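PDB 3R15: factor H binding protein from Treponema denticola, which probably binds the host complement regulator factor H at the bacterial surface. Local coordinates for residues K28-L33 against A81-R86; A24-F29 against Y63-K68. All coordinates share one frame; numbering follows the deposited sequence.

Contact 1. Residues K28-L33 against A81-R86; sequences KFINAL and AALRKR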
loop_
_atom_site.group_PDB
_atom_site.type_symbol
_atom_site.label_atom_id
_atom_site.label_comp_id
_atom_site.label_asym_id
_atom_site.label_seq_id
_atom_site.Cartn_x
_atom_site.Cartn_y
_atom_site.Cartn_z
ATOM N N LYS A 28 -2.177 -2.961 -8.086
ATOM C CA LYS A 28 -2.676 -1.687 -8.588
ATOM C C LYS A 28 -2.348 -0.584 -7.577
ATOM O O LYS A 28 -1.957 0.518 -7.951
ATOM C CB LYS A 28 -4.179 -1.762 -8.842
ATOM C CG LYS A 28 -4.827 -0.443 -9.220
ATOM N N PHE A 29 -2.488 -0.903 -6.294
ATOM C CA PHE A 29 -2.163 0.058 -5.244
ATOM C C PHE A 29 -0.667 0.363 -5.216
ATOM O O PHE A 29 -0.259 1.527 -5.211
ATOM C CB PHE A 29 -2.623 -0.454 -3.876
ATOM C CG PHE A 29 -2.006 0.286 -2.728
ATOM C CD1 PHE A 29 -2.375 1.596 -2.463
ATOM C CD2 PHE A 29 -1.044 -0.308 -1.939
ATOM C CE1 PHE A 29 -1.793 2.300 -1.418
ATOM C CE2 PHE A 29 -0.462 0.399 -0.882
ATOM C CZ PHE A 29 -0.846 1.702 -0.634
ATOM N N ILE A 30 0.157 -0.684 -5.189
ATOM C CA ILE A 30 1.607 -0.487 -5.114
ATOM C C ILE A 30 2.105 0.344 -6.305
ATOM O O ILE A 30 2.904 1.275 -6.146
ATOM C CB ILE A 30 2.381 -1.842 -5.026
ATOM C CG1 ILE A 30 2.124 -2.548 -3.687
ATOM C CG2 ILE A 30 3.890 -1.627 -5.204
ATOM C CD1 ILE A 30 2.732 -1.819 -2.472
ATOM N N ASN A 31 1.627 0.018 -7.500
ATOM C CA ASN A 31 2.046 0.761 -8.691
ATOM C C ASN A 31 1.588 2.220 -8.675
ATOM O O ASN A 31 2.331 3.120 -9.081
ATOM C CB ASN A 31 1.567 0.060 -9.961
ATOM C CG ASN A 31 2.236 -1.283 -10.163
ATOM O OD1 ASN A 31 3.416 -1.458 -9.838
ATOM N ND2 ASN A 31 1.492 -2.241 -10.706
ATOM N N ALA A 32 0.370 2.454 -8.198
ATOM C CA ALA A 32 -0.166 3.811 -8.116
ATOM C C ALA A 32 0.627 4.610 -7.092
ATOM O O ALA A 32 0.981 5.767 -7.322
ATOM C CB ALA A 32 -1.652 3.789 -7.755
ATOM N N LEU A 33 0.867 4.006 -5.945
ATOM C CA LEU A 33 1.694 4.625 -4.921
ATOM C C LEU A 33 3.108 5.001 -5.447
ATOM O O LEU A 33 3.520 6.130 -5.328
ATOM C CB LEU A 33 1.743 3.749 -3.670
ATOM C CG LEU A 33 2.557 4.224 -2.500
ATOM C CD1 LEU A 33 2.247 5.668 -2.151
ATOM C CD2 LEU A 33 2.317 3.329 -1.379
ATOM N N ALA A 81 9.520 -2.277 -5.400
ATOM C CA ALA A 81 10.143 -3.353 -4.631
ATOM C C ALA A 81 10.313 -2.987 -3.152
ATOM O O ALA A 81 10.142 -3.829 -2.263
ATOM C CB ALA A 81 11.475 -3.755 -5.246
ATOM N N ALA A 82 10.635 -1.721 -2.896
ATOM C CA ALA A 82 10.761 -1.227 -1.532
ATOM C C ALA A 82 9.397 -1.108 -0.860
ATOM O O ALA A 82 9.244 -1.470 0.302
ATOM C CB ALA A 82 11.484 0.109 -1.513
ATOM N N LEU A 83 8.421 -0.587 -1.600
ATOM C CA LEU A 83 7.055 -0.455 -1.103
ATOM C C LEU A 83 6.504 -1.813 -0.675
ATOM O O LEU A 83 5.848 -1.910 0.361
ATOM C CB LEU A 83 6.143 0.194 -2.155
ATOM C CG LEU A 83 6.477 1.654 -2.498
ATOM C CD1 LEU A 83 5.717 2.145 -3.732
ATOM C CD2 LEU A 83 6.181 2.548 -1.286
ATOM N N ARG A 84 6.771 -2.856 -1.461
ATOM C CA ARG A 84 6.243 -4.195 -1.144
ATOM C C ARG A 84 6.788 -4.790 0.151
ATOM O O ARG A 84 6.135 -5.627 0.784
ATOM C CB ARG A 84 6.497 -5.173 -2.290
ATOM C CG ARG A 84 5.779 -4.822 -3.550
ATOM C CD ARG A 84 5.821 -5.971 -4.549
ATOM N NE ARG A 84 5.325 -5.524 -5.845
ATOM C CZ ARG A 84 6.102 -5.049 -6.815
ATOM N NH1 ARG A 84 7.418 -4.990 -6.645
ATOM N NH2 ARG A 84 5.562 -4.649 -7.962
ATOM N N LYS A 85 7.987 -4.367 0.537
ATOM C CA LYS A 85 8.601 -4.825 1.775
ATOM C C LYS A 85 8.043 -4.108 2.990
ATOM O O LYS A 85 8.169 -4.594 4.117
ATOM C CB LYS A 85 10.120 -4.643 1.727
ATOM C CG LYS A 85 10.829 -5.625 0.798
ATOM N N ARG A 86 7.434 -2.949 2.761
ATOM C CA ARG A 86 6.858 -2.170 3.856
ATOM C C ARG A 86 5.354 -2.363 3.993
ATOM O O ARG A 86 4.828 -2.455 5.101
ATOM C CB ARG A 86 7.165 -0.676 3.690
ATOM C CG ARG A 86 6.424 0.192 4.697
ATOM C CD ARG A 86 6.802 1.674 4.621
ATOM N NE ARG A 86 5.885 2.458 5.441
ATOM C CZ ARG A 86 5.927 3.777 5.566
ATOM N NH1 ARG A 86 6.859 4.479 4.926
ATOM N NH2 ARG A 86 5.028 4.383 6.325
#
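The short helical segments 28-33 and 81-86 cross at 126°, nearer perpendicular than antiparallel, with their axes 9.8 Å apart and the CA atoms of Ile-30 and Leu-83 nearest each other. Ile-30 and Leu-83 run alongside each other with their tips pointing opposite ways. Ile-30 has CG1 anti to its carbonyl carbon (chi1 -68°), and its tip CD1 rests 4.0 Å from Leu-83 CB. Leu-83, also with CG anti to the carbonyl carbon, drives its two methyls the other way: CD1 lies 3.8 Å from the backbone O of Ile-30, while CD2 meets Leu-33 CD2 at 3.9 Å. Leu-33, its CG anti to the backbone N, lies slantwise against Leu-83, so that Leu-83 is wedged between Ile-30 and Leu-33. Branched aliphatic residues suit these buried positions, filling the gap between helices with methyls of low polarity.

Arg-84 borders this apolar patch. Its chain is extended from CG to NE; CG touches Ile-30 CG2 at 4.1 Å, and that same methyl lies over one face of the guanidinium. The charge itself is met by Glu-27, one turn before Ile-30, in a salt bridge through NE. Met-50 of helix 44-59 packs on Leu-33, extending the apolar layer. This is ordinary helix-to-helix hydrophobic packing with a charged margin, joining the short helix 80-86 to the first helix of a small alpha/beta fold.

Contact 2. Residues A24-F29 against Y63-K68; sequences AHYEKF and YQIVDK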
loop_
_atom_site.group_PDB
_atom_site.type_symbol
_atom_site.label_atom_id
_atom_site.label_comp_id
_atom_site.label_asym_id
_atom_site.label_seq_id
_atom_site.Cartn_x
_atom_site.Cartn_y
_atom_site.Cartn_z
ATOM N N ALA A 24 -4.410 -8.417 -7.702
ATOM C CA ALA A 24 -4.589 -7.371 -8.702
ATOM C C ALA A 24 -4.823 -6.031 -8.023
ATOM O O ALA A 24 -4.276 -5.003 -8.432
ATOM C CB ALA A 24 -5.749 -7.712 -9.636
ATOM N N HIS A 25 -5.642 -6.052 -6.982
ATOM C CA HIS A 25 -5.948 -4.838 -6.238
ATOM C C HIS A 25 -4.704 -4.312 -5.540
ATOM O O HIS A 25 -4.433 -3.113 -5.578
ATOM C CB HIS A 25 -7.054 -5.097 -5.223
ATOM C CG HIS A 25 -7.488 -3.874 -4.478
ATOM N ND1 HIS A 25 -7.050 -3.585 -3.204
ATOM C CD2 HIS A 25 -8.338 -2.877 -4.819
ATOM C CE1 HIS A 25 -7.602 -2.455 -2.796
ATOM N NE2 HIS A 25 -8.394 -2.010 -3.754
ATOM N N TYR A 26 -3.949 -5.224 -4.931
ATOM C CA TYR A 26 -2.743 -4.875 -4.195
ATOM C C TYR A 26 -1.682 -4.316 -5.134
ATOM O O TYR A 26 -1.074 -3.283 -4.856
ATOM C CB TYR A 26 -2.208 -6.088 -3.435
ATOM C CG TYR A 26 -0.856 -5.866 -2.808
ATOM C CD1 TYR A 26 -0.718 -5.085 -1.670
ATOM C CD2 TYR A 26 0.289 -6.429 -3.362
ATOM C CE1 TYR A 26 0.526 -4.871 -1.098
ATOM C CE2 TYR A 26 1.533 -6.231 -2.799
ATOM C CZ TYR A 26 1.650 -5.449 -1.670
ATOM O OH TYR A 26 2.885 -5.249 -1.113
ATOM N N GLU A 27 -1.476 -4.980 -6.266
ATOM C CA GLU A 27 -0.485 -4.487 -7.218
ATOM C C GLU A 27 -0.882 -3.151 -7.849
ATOM O O GLU A 27 -0.026 -2.297 -8.100
ATOM C CB GLU A 27 -0.207 -5.547 -8.279
ATOM C CG GLU A 27 0.735 -6.589 -7.778
ATOM C CD GLU A 27 2.081 -5.977 -7.397
ATOM O OE1 GLU A 27 2.595 -5.133 -8.173
ATOM O OE2 GLU A 27 2.620 -6.323 -6.324
ATOM N N LYS A 28 -2.177 -2.961 -8.086
ATOM C CA LYS A 28 -2.676 -1.687 -8.588
ATOM C C LYS A 28 -2.348 -0.584 -7.577
ATOM O O LYS A 28 -1.957 0.518 -7.951
ATOM C CB LYS A 28 -4.179 -1.762 -8.842
ATOM C CG LYS A 28 -4.827 -0.443 -9.220
ATOM N N PHE A 29 -2.488 -0.903 -6.294
ATOM C CA PHE A 29 -2.163 0.058 -5.244
ATOM C C PHE A 29 -0.667 0.363 -5.216
ATOM O O PHE A 29 -0.259 1.527 -5.211
ATOM C CB PHE A 29 -2.623 -0.454 -3.876
ATOM C CG PHE A 29 -2.006 0.286 -2.728
ATOM C CD1 PHE A 29 -2.375 1.596 -2.463
ATOM C CD2 PHE A 29 -1.044 -0.308 -1.939
ATOM C CE1 PHE A 29 -1.793 2.300 -1.418
ATOM C CE2 PHE A 29 -0.462 0.399 -0.882
ATOM C CZ PHE A 29 -0.846 1.702 -0.634
ATOM N N TYR A 63 -9.004 -8.929 2.201
ATOM C CA TYR A 63 -7.613 -8.831 2.638
ATOM C C TYR A 63 -7.353 -7.426 3.164
ATOM O O TYR A 63 -8.199 -6.553 3.022
ATOM C CB TYR A 63 -6.629 -9.218 1.510
ATOM C CG TYR A 63 -6.227 -8.087 0.585
ATOM C CD1 TYR A 63 -7.108 -7.583 -0.375
ATOM C CD2 TYR A 63 -4.951 -7.532 0.664
ATOM C CE1 TYR A 63 -6.728 -6.539 -1.218
ATOM C CE2 TYR A 63 -4.562 -6.506 -0.175
ATOM C CZ TYR A 63 -5.446 -6.008 -1.107
ATOM O OH TYR A 63 -5.040 -4.972 -1.925
ATOM N N GLN A 64 -6.191 -7.228 3.783
ATOM C CA GLN A 64 -5.775 -5.919 4.291
ATOM C C GLN A 64 -4.310 -5.692 3.965
ATOM O O GLN A 64 -3.568 -6.640 3.740
ATOM C CB GLN A 64 -5.950 -5.860 5.810
ATOM C CG GLN A 64 -7.397 -5.847 6.269
ATOM C CD GLN A 64 -8.096 -4.537 5.961
ATOM O OE1 GLN A 64 -8.084 -3.608 6.766
ATOM N NE2 GLN A 64 -8.721 -4.461 4.790
ATOM N N ILE A 65 -3.900 -4.428 3.943
ATOM C CA ILE A 65 -2.496 -4.071 3.774
ATOM C C ILE A 65 -2.007 -3.538 5.112
ATOM O O ILE A 65 -2.680 -2.714 5.746
ATOM C CB ILE A 65 -2.342 -3.002 2.686
ATOM C CG1 ILE A 65 -2.734 -3.597 1.327
ATOM C CG2 ILE A 65 -0.913 -2.437 2.654
ATOM C CD1 ILE A 65 -2.999 -2.570 0.244
ATOM N N VAL A 66 -0.860 -4.040 5.558
ATOM C CA VAL A 66 -0.333 -3.691 6.866
ATOM C C VAL A 66 0.959 -2.912 6.701
ATOM O O VAL A 66 1.856 -3.342 5.980
ATOM C CB VAL A 66 -0.084 -4.952 7.721
ATOM C CG1 VAL A 66 0.499 -4.571 9.073
ATOM C CG2 VAL A 66 -1.388 -5.729 7.914
ATOM N N ASP A 67 1.049 -1.766 7.358
ATOM C CA ASP A 67 2.253 -0.956 7.262
ATOM C C ASP A 67 3.235 -1.470 8.315
ATOM O O ASP A 67 2.953 -1.412 9.508
ATOM C CB ASP A 67 1.901 0.511 7.513
ATOM C CG ASP A 67 3.073 1.449 7.303
ATOM O OD1 ASP A 67 4.205 0.975 7.102
ATOM O OD2 ASP A 67 2.855 2.675 7.336
ATOM N N LYS A 68 4.374 -1.987 7.864
ATOM C CA LYS A 68 5.385 -2.512 8.775
ATOM C C LYS A 68 6.251 -1.412 9.382
ATOM O O LYS A 68 7.042 -1.675 10.292
ATOM C CB LYS A 68 6.250 -3.578 8.088
#
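Three aromatic rings and a histidine gather between helix segment 24-29 and strand 63-67, and they meet the opposite segment mainly by their edges. The imidazole of His-25 receives Tyr-63 OH at its edge, in the ring plane; the two rings lie rim to rim, planes at 80°, neither over the other's face. The Tyr-26 ring likewise has Ile-65 CD1 at its edge, whereas the same methyl approaches the Phe-29 ring obliquely.

The polar link is nearly straight: His-25 ND1 and Tyr-63 OH are 2.8 Å apart at an angle of 169°, and either may be the donor. His-25 reaches the hydroxyl because CG is anti to the backbone N. Tyr-63 takes the crowded position, CG between backbone N and carbonyl carbon (chi1 87°), from which its long ring spans the gap from strand to helix. Its OH also packs against Tyr-26 CB, 3.4 Å away.

Further along the strand, Ile-65 points toward the helix, and its CG1-CD1 branch, fully extended, meets the rings. CD1 lies 3.9 Å from Tyr-26 CD1 and 3.7 Å from Phe-29 CD2, so one slender isoleucine branch reaches two rings a helical turn apart. Both are held with CG anti to the backbone N. Tyr-26 sends its own hydroxyl to the backbone O of Phe-87 on the neighbouring strand.

At its other nitrogen, NE2, His-25 is hydrogen-bonded to Glu-57 of helix 44-59. Gripped at both nitrogens, the imidazole is fixed in rotation, and the carboxylate would be expected to favour a proton on NE2 and perhaps raise the histidine's pKa. The chain Glu-57, His-25, Tyr-63 thus links two helices and the strand, satisfying a phenol oxygen on a largely buried residue.

Overall arrangement
Helix 20-36, near the N terminus, supplies one side of both contacts, which share Lys-28 and Phe-29. The chain then forms helix 44-59 and strand 63-67, where contact 2 closes a span of 33 intervening residues, mostly helix, back to the first helix. After a long loop, helix 80-86 returns to the same helix and closes contact 1. The closures start from overlapping parts of helix 20-36 and interleave, contact 2 starting four residues earlier and ending 18 earlier. Their centres lie 8 Å apart, and the later segments are joined directly by the Arg-86 to Asp-67 salt bridge. Strand 87-91 then pairs antiparallel with 63-67, so helix and two-stranded sheet, whose connection carries helix 80-86, are packed together.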